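Local coordinates for protein uncharacterized aldehyde dehydrogenase AldY (Bacillus subtilis, PDB 4DNG) that probably oxidises aldehydes to carboxylates with NAD+ as an aldehyde dehydrogenase, and may contribute to protecting cells against stress from ethanol and related compounds, at residues 369-374 / 388-393; 292-297 / 399-404. All blocks are in the same frame, centred on the assembly; numbering follows the deposited sequence.

Interaction 1: residues 369-374 / 388-393; sequences VGADNN and TIIKAG
Ala371 N donates to Ile389 O at 3.1 Å. The N-H...O angle is 159°, and the donor lies in the plane of the carbonyl. Gly370 N is 3.0 Å from the same oxygen. Gly370 has a positive phi (62°), a backbone shape that glycine adopts easily, and the chain turns here with Ala371 N within bonding distance of the carbonyl.

The apolar contacts lie around this bond. Val369 and Ile389 run side by side and point the same way, with Val369 CG1 3.8 Å from Ile389 CG1. Tyr300 of helix 297-313 touches both. Ala371 CB meets Thr388 CG2 at 3.4 Å, and Ile377 of helix 376-379 packs on this pair.

Ile390 makes mixed contacts, carbon against oxygen. Its CG1 is 3.3 Å from Ala371 O, and its CG2 is 3.5 Å from that same Ala371 O. Chi2 of 152° places Ile390 CD1 3.4 Å from Asn373 OD1. The side chains of Asn373 and Ile390 cross at about a right angle. The amide of Asn373 has its polar partners elsewhere: ND2 bonds to Met401 O, and OD1 takes a weak bond from Arg292. An alanine in place of Ile390 lacks CG1, CG2 and CD1, and would probably open a gap beside the Ala371 carbonyl and the Asn373 amide.

Strands 362-369 and 386-392 are parallel neighbours, with helix 376-379 in the crossover between them. A backbone bond and buried aliphatic groups thus hold the first loop of a beta-alpha-beta unit against its second strand.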
ATOM      1  N   VAL A 369     -27.060  -5.440  27.762  1.00 85.79           N
ATOM      2  CA  VAL A 369     -26.067  -5.763  28.781  1.00 89.86           C
ATOM      3  C   VAL A 369     -25.845  -7.260  28.867  1.00 86.86           C
ATOM      4  O   VAL A 369     -26.703  -8.046  28.454  1.00 85.26           O
ATOM      5  CB  VAL A 369     -26.442  -5.202  30.177  1.00 99.53           C
ATOM      6  CG1 VAL A 369     -26.355  -3.684  30.188  1.00101.48           C
ATOM      7  CG2 VAL A 369     -27.827  -5.671  30.614  1.00102.75           C
ATOM      8  N   GLY A 370     -24.685  -7.631  29.402  1.00 86.38           N
ATOM      9  CA  GLY A 370     -24.320  -9.022  29.641  1.00 81.37           C
ATOM     10  C   GLY A 370     -24.250  -9.839  28.372  1.00 81.91           C
ATOM     11  O   GLY A 370     -24.567 -11.031  28.383  1.00 80.89           O
ATOM     12  N   ALA A 371     -23.850  -9.189  27.279  1.00 79.48           N
ATOM     13  CA  ALA A 371     -23.727  -9.844  25.984  1.00 85.65           C
ATOM     14  C   ALA A 371     -22.437 -10.648  25.830  1.00 90.42           C
ATOM     15  O   ALA A 371     -21.399 -10.287  26.382  1.00 92.72           O
ATOM     16  CB  ALA A 371     -23.813  -8.808  24.880  1.00 87.65           C
ATOM     17  N   ASP A 372     -22.511 -11.724  25.050  1.00 90.96           N
ATOM     18  CA  ASP A 372     -21.319 -12.428  24.588  1.00 93.87           C
ATOM     19  C   ASP A 372     -20.529 -11.540  23.624  1.00 91.54           C
ATOM     20  O   ASP A 372     -21.113 -10.786  22.853  1.00100.36           O
ATOM     21  CB  ASP A 372     -21.720 -13.710  23.869  1.00108.89           C
ATOM     22  CG  ASP A 372     -20.788 -14.864  24.171  1.00123.84           C
ATOM     23  OD1 ASP A 372     -21.019 -15.534  25.202  1.00125.72           O
ATOM     24  OD2 ASP A 372     -19.846 -15.109  23.375  1.00118.89           O
ATOM     25  N   ASN A 373     -19.205 -11.624  23.669  1.00 91.24           N
ATOM     26  CA  ASN A 373     -18.362 -10.865  22.754  1.00 89.95           C
ATOM     27  C   ASN A 373     -18.480 -11.432  21.341  1.00106.58           C
ATOM     28  O   ASN A 373     -18.207 -10.743  20.347  1.00109.11           O
ATOM     29  CB  ASN A 373     -16.900 -10.862  23.236  1.00 91.32           C
ATOM     30  CG  ASN A 373     -16.031  -9.862  22.485  1.00 90.06           C
ATOM     31  OD1 ASN A 373     -16.355  -8.679  22.409  1.00100.57           O
ATOM     32  ND2 ASN A 373     -14.928 -10.333  21.923  1.00 81.64           N
ATOM     33  N   ASN A 374     -18.905 -12.691  21.269  1.00121.23           N
ATOM     34  CA  ASN A 374     -19.104 -13.390  20.006  1.00134.37           C
ATOM     35  C   ASN A 374     -20.585 -13.361  19.591  1.00128.82           C
ATOM     36  O   ASN A 374     -21.127 -14.343  19.066  1.00119.35           O
ATOM     37  CB  ASN A 374     -18.585 -14.829  20.133  1.00143.95           C
ATOM     38  CG  ASN A 374     -17.750 -15.261  18.941  1.00147.11           C
ATOM     39  OD1 ASN A 374     -16.885 -14.518  18.469  1.00137.68           O
ATOM     40  ND2 ASN A 374     -17.996 -16.474  18.457  1.00152.61           N
ATOM     41  N   THR A 388     -23.557  -1.977  23.645  1.00 72.13           N
ATOM     42  CA  THR A 388     -23.504  -3.367  24.078  1.00 75.74           C
ATOM     43  C   THR A 388     -22.394  -3.526  25.134  1.00 77.01           C
ATOM     44  O   THR A 388     -21.228  -3.192  24.892  1.00 75.22           O
ATOM     45  CB  THR A 388     -23.287  -4.327  22.883  1.00 76.76           C
ATOM     46  OG1 THR A 388     -24.255  -4.059  21.860  1.00 83.43           O
ATOM     47  CG2 THR A 388     -23.413  -5.774  23.315  1.00 72.05           C
ATOM     48  N   ILE A 389     -22.774  -4.018  26.309  1.00 74.98           N
ATOM     49  CA  ILE A 389     -21.837  -4.145  27.415  1.00 77.82           C
ATOM     50  C   ILE A 389     -21.539  -5.616  27.619  1.00 82.61           C
ATOM     51  O   ILE A 389     -22.456  -6.448  27.705  1.00 82.76           O
ATOM     52  CB  ILE A 389     -22.382  -3.557  28.730  1.00 84.30           C
ATOM     53  CG1 ILE A 389     -23.247  -2.293  28.483  1.00 92.60           C
ATOM     54  CG2 ILE A 389     -21.248  -3.351  29.729  1.00 83.92           C
ATOM     55  CD1 ILE A 389     -22.522  -0.958  28.465  1.00 94.80           C
ATOM     56  N   ILE A 390     -20.246  -5.914  27.687  1.00 81.02           N
ATOM     57  CA  ILE A 390     -19.752  -7.269  27.802  1.00 84.19           C
ATOM     58  C   ILE A 390     -18.946  -7.455  29.090  1.00 82.61           C
ATOM     59  O   ILE A 390     -18.093  -6.637  29.430  1.00 77.94           O
ATOM     60  CB  ILE A 390     -18.889  -7.638  26.575  1.00 87.39           C
ATOM     61  CG1 ILE A 390     -19.761  -7.612  25.319  1.00 82.59           C
ATOM     62  CG2 ILE A 390     -18.190  -8.998  26.767  1.00 79.18           C
ATOM     63  CD1 ILE A 390     -19.000  -7.295  24.053  1.00 79.63           C
ATOM     64  N   LYS A 391     -19.237  -8.550  29.785  1.00 87.37           N
ATOM     65  CA  LYS A 391     -18.560  -8.933  31.010  1.00 89.48           C
ATOM     66  C   LYS A 391     -17.217  -9.606  30.700  1.00 87.41           C
ATOM     67  O   LYS A 391     -17.146 -10.487  29.845  1.00 84.89           O
ATOM     68  CB  LYS A 391     -19.462  -9.898  31.793  1.00 89.76           C
ATOM     69  CG  LYS A 391     -19.031 -10.214  33.219  1.00 95.79           C
ATOM     70  CD  LYS A 391     -19.361  -9.065  34.159  1.00102.40           C
ATOM     71  CE  LYS A 391     -19.754  -9.531  35.550  1.00106.40           C
ATOM     72  NZ  LYS A 391     -21.196  -9.907  35.621  1.00109.14           N
ATOM     73  N   ALA A 392     -16.166  -9.180  31.403  1.00 87.71           N
ATOM     74  CA  ALA A 392     -14.856  -9.856  31.394  1.00 84.28           C
ATOM     75  C   ALA A 392     -14.483 -10.330  32.810  1.00 82.95           C
ATOM     76  O   ALA A 392     -14.651  -9.587  33.790  1.00 83.42           O
ATOM     77  CB  ALA A 392     -13.773  -8.935  30.828  1.00 80.96           C
ATOM     78  N   GLY A 393     -13.996 -11.569  32.906  1.00 82.02           N
ATOM     79  CA  GLY A 393     -13.531 -12.152  34.171  1.00 84.50           C
ATOM     80  C   GLY A 393     -12.075 -11.855  34.540  1.00 89.29           C
ATOM     81  O   GLY A 393     -11.644 -12.165  35.643  1.00 96.60           O
TER

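Interaction 2: residues 292-297 / 399-404; sequences RIIVHQ and IDMAND
Arg292 reaches from its strand to the end of helix 395-403 and meets it with the tip of the guanidinium. CG sits between the backbone N and the carbonyl carbon (chi1 72°), and a bend at chi3 helps to bring the guanidinium beside the carbonyls of the helix. NH2 bonds to Met401 O at 2.8 Å. It comes in from above the plane of that carbonyl, 46° out of it. NH1 gives a weak bond to Ala402 O at 3.3 Å, but its position is less sure. Both oxygens lie at the edge of the guanidinium, while Asp404 O lies over one face, 4.3 Å from NH1. Asn257 OD1 accepts from NE, which gives the group a further hold.

Ile294, two residues on in the strand, also points toward the helix. Its CG1 branch ends on Ala402: Ile294 CD1 is 3.8 Å from Ala402 CA in the backbone and 4.0 Å from Ala402 CB. The other branch meets sulphur, with Ile294 CG2 4.2 Å from Met401 SD. The CB of Met401 points toward the strand, and its side chain also packs on Ile390 of strand 386-392. Pro259 of strand 258-262 lies next to both Ile294 and Ala402.

Strand 292-296 and helix 399-403 run nearly antiparallel, at 165°, with their axes 9.2 Å apart. This is a helix laid on a sheet of an alpha/beta domain. Met401 O and Ala402 O belong to the last turn of the helix. Arg292 supplies donors there from outside. Its positive charge is likely to suit the partial negative charge of the helix C-terminus.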
ATOM      1  N   ARG A 292     -18.954  -1.932  21.053  1.00 93.99           N
ATOM      2  CA  ARG A 292     -19.129  -2.736  22.227  1.00 88.13           C
ATOM      3  C   ARG A 292     -18.185  -2.266  23.339  1.00 82.80           C
ATOM      4  O   ARG A 292     -17.066  -1.784  23.087  1.00 68.36           O
ATOM      5  CB  ARG A 292     -18.930  -4.217  21.891  1.00 86.55           C
ATOM      6  CG  ARG A 292     -17.499  -4.620  21.619  1.00 78.61           C
ATOM      7  CD  ARG A 292     -17.401  -5.855  20.725  1.00 84.10           C
ATOM      8  NE  ARG A 292     -16.201  -5.763  19.889  1.00 77.57           N
ATOM      9  CZ  ARG A 292     -14.986  -6.160  20.254  1.00 76.59           C
ATOM     10  NH1 ARG A 292     -13.969  -5.996  19.426  1.00 82.43           N
ATOM     11  NH2 ARG A 292     -14.781  -6.728  21.434  1.00 76.25           N
ATOM     12  N   ILE A 293     -18.673  -2.406  24.568  1.00 78.71           N
ATOM     13  CA  ILE A 293     -18.015  -1.888  25.741  1.00 73.18           C
ATOM     14  C   ILE A 293     -17.749  -3.093  26.625  1.00 76.60           C
ATOM     15  O   ILE A 293     -18.663  -3.842  26.979  1.00 73.41           O
ATOM     16  CB  ILE A 293     -18.884  -0.835  26.471  1.00 71.09           C
ATOM     17  CG1 ILE A 293     -19.108   0.392  25.579  1.00 68.04           C
ATOM     18  CG2 ILE A 293     -18.236  -0.409  27.781  1.00 72.45           C
ATOM     19  CD1 ILE A 293     -20.285   1.261  25.986  1.00 64.50           C
ATOM     20  N   ILE A 294     -16.474  -3.281  26.942  1.00 76.18           N
ATOM     21  CA  ILE A 294     -16.021  -4.436  27.679  1.00 84.17           C
ATOM     22  C   ILE A 294     -15.600  -3.947  29.054  1.00 84.90           C
ATOM     23  O   ILE A 294     -14.774  -3.039  29.174  1.00 85.12           O
ATOM     24  CB  ILE A 294     -14.844  -5.111  26.951  1.00 82.73           C
ATOM     25  CG1 ILE A 294     -15.216  -5.363  25.481  1.00 83.58           C
ATOM     26  CG2 ILE A 294     -14.439  -6.390  27.666  1.00 73.76           C
ATOM     27  CD1 ILE A 294     -14.041  -5.394  24.530  1.00 83.40           C
ATOM     28  N   VAL A 295     -16.196  -4.533  30.086  1.00 77.98           N
ATOM     29  CA  VAL A 295     -15.994  -4.074  31.439  1.00 78.86           C
ATOM     30  C   VAL A 295     -15.694  -5.252  32.366  1.00 86.09           C
ATOM     31  O   VAL A 295     -16.487  -6.204  32.447  1.00 90.92           O
ATOM     32  CB  VAL A 295     -17.217  -3.294  31.953  1.00 79.23           C
ATOM     33  CG1 VAL A 295     -16.964  -2.771  33.358  1.00 77.06           C
ATOM     34  CG2 VAL A 295     -17.541  -2.136  31.020  1.00 81.87           C
ATOM     35  N   HIS A 296     -14.546  -5.166  33.046  1.00 79.60           N
ATOM     36  CA  HIS A 296     -14.117  -6.128  34.080  1.00 85.17           C
ATOM     37  C   HIS A 296     -15.190  -6.378  35.100  1.00 90.57           C
ATOM     38  O   HIS A 296     -15.995  -5.479  35.390  1.00 95.36           O
ATOM     39  CB  HIS A 296     -12.856  -5.623  34.787  1.00 82.26           C
ATOM     40  CG  HIS A 296     -12.208  -6.646  35.689  1.00 86.45           C
ATOM     41  ND1 HIS A 296     -12.542  -6.786  36.992  1.00 89.19           N
ATOM     42  CD2 HIS A 296     -11.214  -7.593  35.435  1.00 87.05           C
ATOM     43  CE1 HIS A 296     -11.804  -7.768  37.540  1.00 87.41           C
ATOM     44  NE2 HIS A 296     -10.993  -8.261  36.587  1.00 88.45           N
ATOM     45  N   GLN A 297     -15.183  -7.589  35.668  1.00 85.66           N
ATOM     46  CA  GLN A 297     -16.238  -8.058  36.586  1.00 87.31           C
ATOM     47  C   GLN A 297     -16.483  -7.242  37.872  1.00 89.26           C
ATOM     48  O   GLN A 297     -17.631  -6.926  38.179  1.00 88.81           O
ATOM     49  CB  GLN A 297     -16.069  -9.556  36.909  1.00 90.39           C
ATOM     50  CG  GLN A 297     -14.765  -9.939  37.610  1.00 91.78           C
ATOM     51  CD  GLN A 297     -14.733 -11.391  38.070  1.00 95.60           C
ATOM     52  OE1 GLN A 297     -15.021 -12.316  37.305  1.00 93.70           O
ATOM     53  NE2 GLN A 297     -14.366 -11.597  39.327  1.00104.04           N
ATOM     54  N   ILE A 399      -8.798  -7.587  27.236  1.00 81.05           N
ATOM     55  CA  ILE A 399      -7.930  -7.247  26.121  1.00 78.31           C
ATOM     56  C   ILE A 399      -8.032  -8.312  25.027  1.00 80.19           C
ATOM     57  O   ILE A 399      -8.070  -7.968  23.839  1.00 75.76           O
ATOM     58  CB  ILE A 399      -6.471  -7.049  26.588  1.00 84.87           C
ATOM     59  CG1 ILE A 399      -6.399  -6.081  27.794  1.00 85.08           C
ATOM     60  CG2 ILE A 399      -5.574  -6.600  25.435  1.00 78.79           C
ATOM     61  CD1 ILE A 399      -6.977  -4.690  27.600  1.00 77.67           C
ATOM     62  N   ASP A 400      -8.107  -9.592  25.413  1.00 79.45           N
ATOM     63  CA  ASP A 400      -8.389 -10.662  24.437  1.00 82.53           C
ATOM     64  C   ASP A 400      -9.708 -10.411  23.675  1.00 92.28           C
ATOM     65  O   ASP A 400      -9.723 -10.423  22.436  1.00 96.30           O
ATOM     66  CB  ASP A 400      -8.397 -12.047  25.089  1.00 77.61           C
ATOM     67  CG  ASP A 400      -7.014 -12.490  25.545  1.00 85.53           C
ATOM     68  OD1 ASP A 400      -6.014 -11.857  25.129  1.00 82.63           O
ATOM     69  OD2 ASP A 400      -6.924 -13.466  26.331  1.00 91.26           O
ATOM     70  N   MET A 401     -10.791 -10.160  24.414  1.00 84.95           N
ATOM     71  CA  MET A 401     -12.106  -9.856  23.826  1.00 84.56           C
ATOM     72  C   MET A 401     -12.090  -8.660  22.875  1.00 86.72           C
ATOM     73  O   MET A 401     -12.837  -8.638  21.884  1.00 82.05           O
ATOM     74  CB  MET A 401     -13.153  -9.634  24.923  1.00 86.62           C
ATOM     75  CG  MET A 401     -13.578 -10.896  25.651  1.00 84.70           C
ATOM     76  SD  MET A 401     -14.738 -10.535  26.981  1.00 98.31           S
ATOM     77  CE  MET A 401     -15.683 -12.069  27.055  1.00 90.24           C
ATOM     78  N   ALA A 402     -11.240  -7.674  23.178  1.00 97.33           N
ATOM     79  CA  ALA A 402     -11.071  -6.472  22.340  1.00 94.95           C
ATOM     80  C   ALA A 402     -10.390  -6.799  21.016  1.00 96.65           C
ATOM     81  O   ALA A 402     -10.721  -6.214  19.989  1.00105.60           O
ATOM     82  CB  ALA A 402     -10.288  -5.402  23.083  1.00 89.32           C
ATOM     83  N   ASN A 403      -9.429  -7.698  21.081  1.00 99.29           N
ATOM     84  CA  ASN A 403      -8.724  -8.196  19.927  1.00103.35           C
ATOM     85  C   ASN A 403      -9.598  -8.983  18.977  1.00 99.47           C
ATOM     86  O   ASN A 403      -9.463  -8.876  17.779  1.00108.85           O
ATOM     87  CB  ASN A 403      -7.535  -9.036  20.367  1.00104.25           C
ATOM     88  CG  ASN A 403      -6.262  -8.239  20.438  1.00 96.84           C
ATOM     89  OD1 ASN A 403      -6.059  -7.316  19.672  1.00 89.73           O
ATOM     90  ND2 ASN A 403      -5.394  -8.603  21.356  1.00 95.63           N
ATOM     91  N   ASP A 404     -10.513  -9.764  19.511  1.00104.55           N
ATOM     92  CA  ASP A 404     -11.220 -10.739  18.707  1.00116.41           C
ATOM     93  C   ASP A 404     -12.326 -10.062  17.932  1.00122.49           C
ATOM     94  O   ASP A 404     -13.485 -10.111  18.304  1.00119.59           O
ATOM     95  CB  ASP A 404     -11.811 -11.811  19.625  1.00120.65           C
ATOM     96  CG  ASP A 404     -12.955 -12.563  18.992  1.00110.27           C
ATOM     97  OD1 ASP A 404     -13.225 -12.340  17.805  1.00110.97           O
ATOM     98  OD2 ASP A 404     -13.577 -13.388  19.687  1.00 88.98           O
TER

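Overall arrangement
Interactions 1 and 2 meet on one sheet, their centres about 8 Å apart. Strands 386-392 and 290-296 are parallel neighbours, and Thr388 O lies 2.7 Å from Ile293 N, a probable hydrogen bond. Asn373 of interaction 1 joins the two: its ND2 is 2.7 Å from Met401 O of interaction 2, also a probable hydrogen bond. Met401 O thus serves both Asn373 and Arg292. Along the chain, interaction 1 falls inside the loop closed by interaction 2, and helix 395-403 directly follows strand 386-392. Both lie away from the predicted active-site residues Glu253 and Cys287 and from the NAD(+) site inferred by similarity. Cys287 is not modelled.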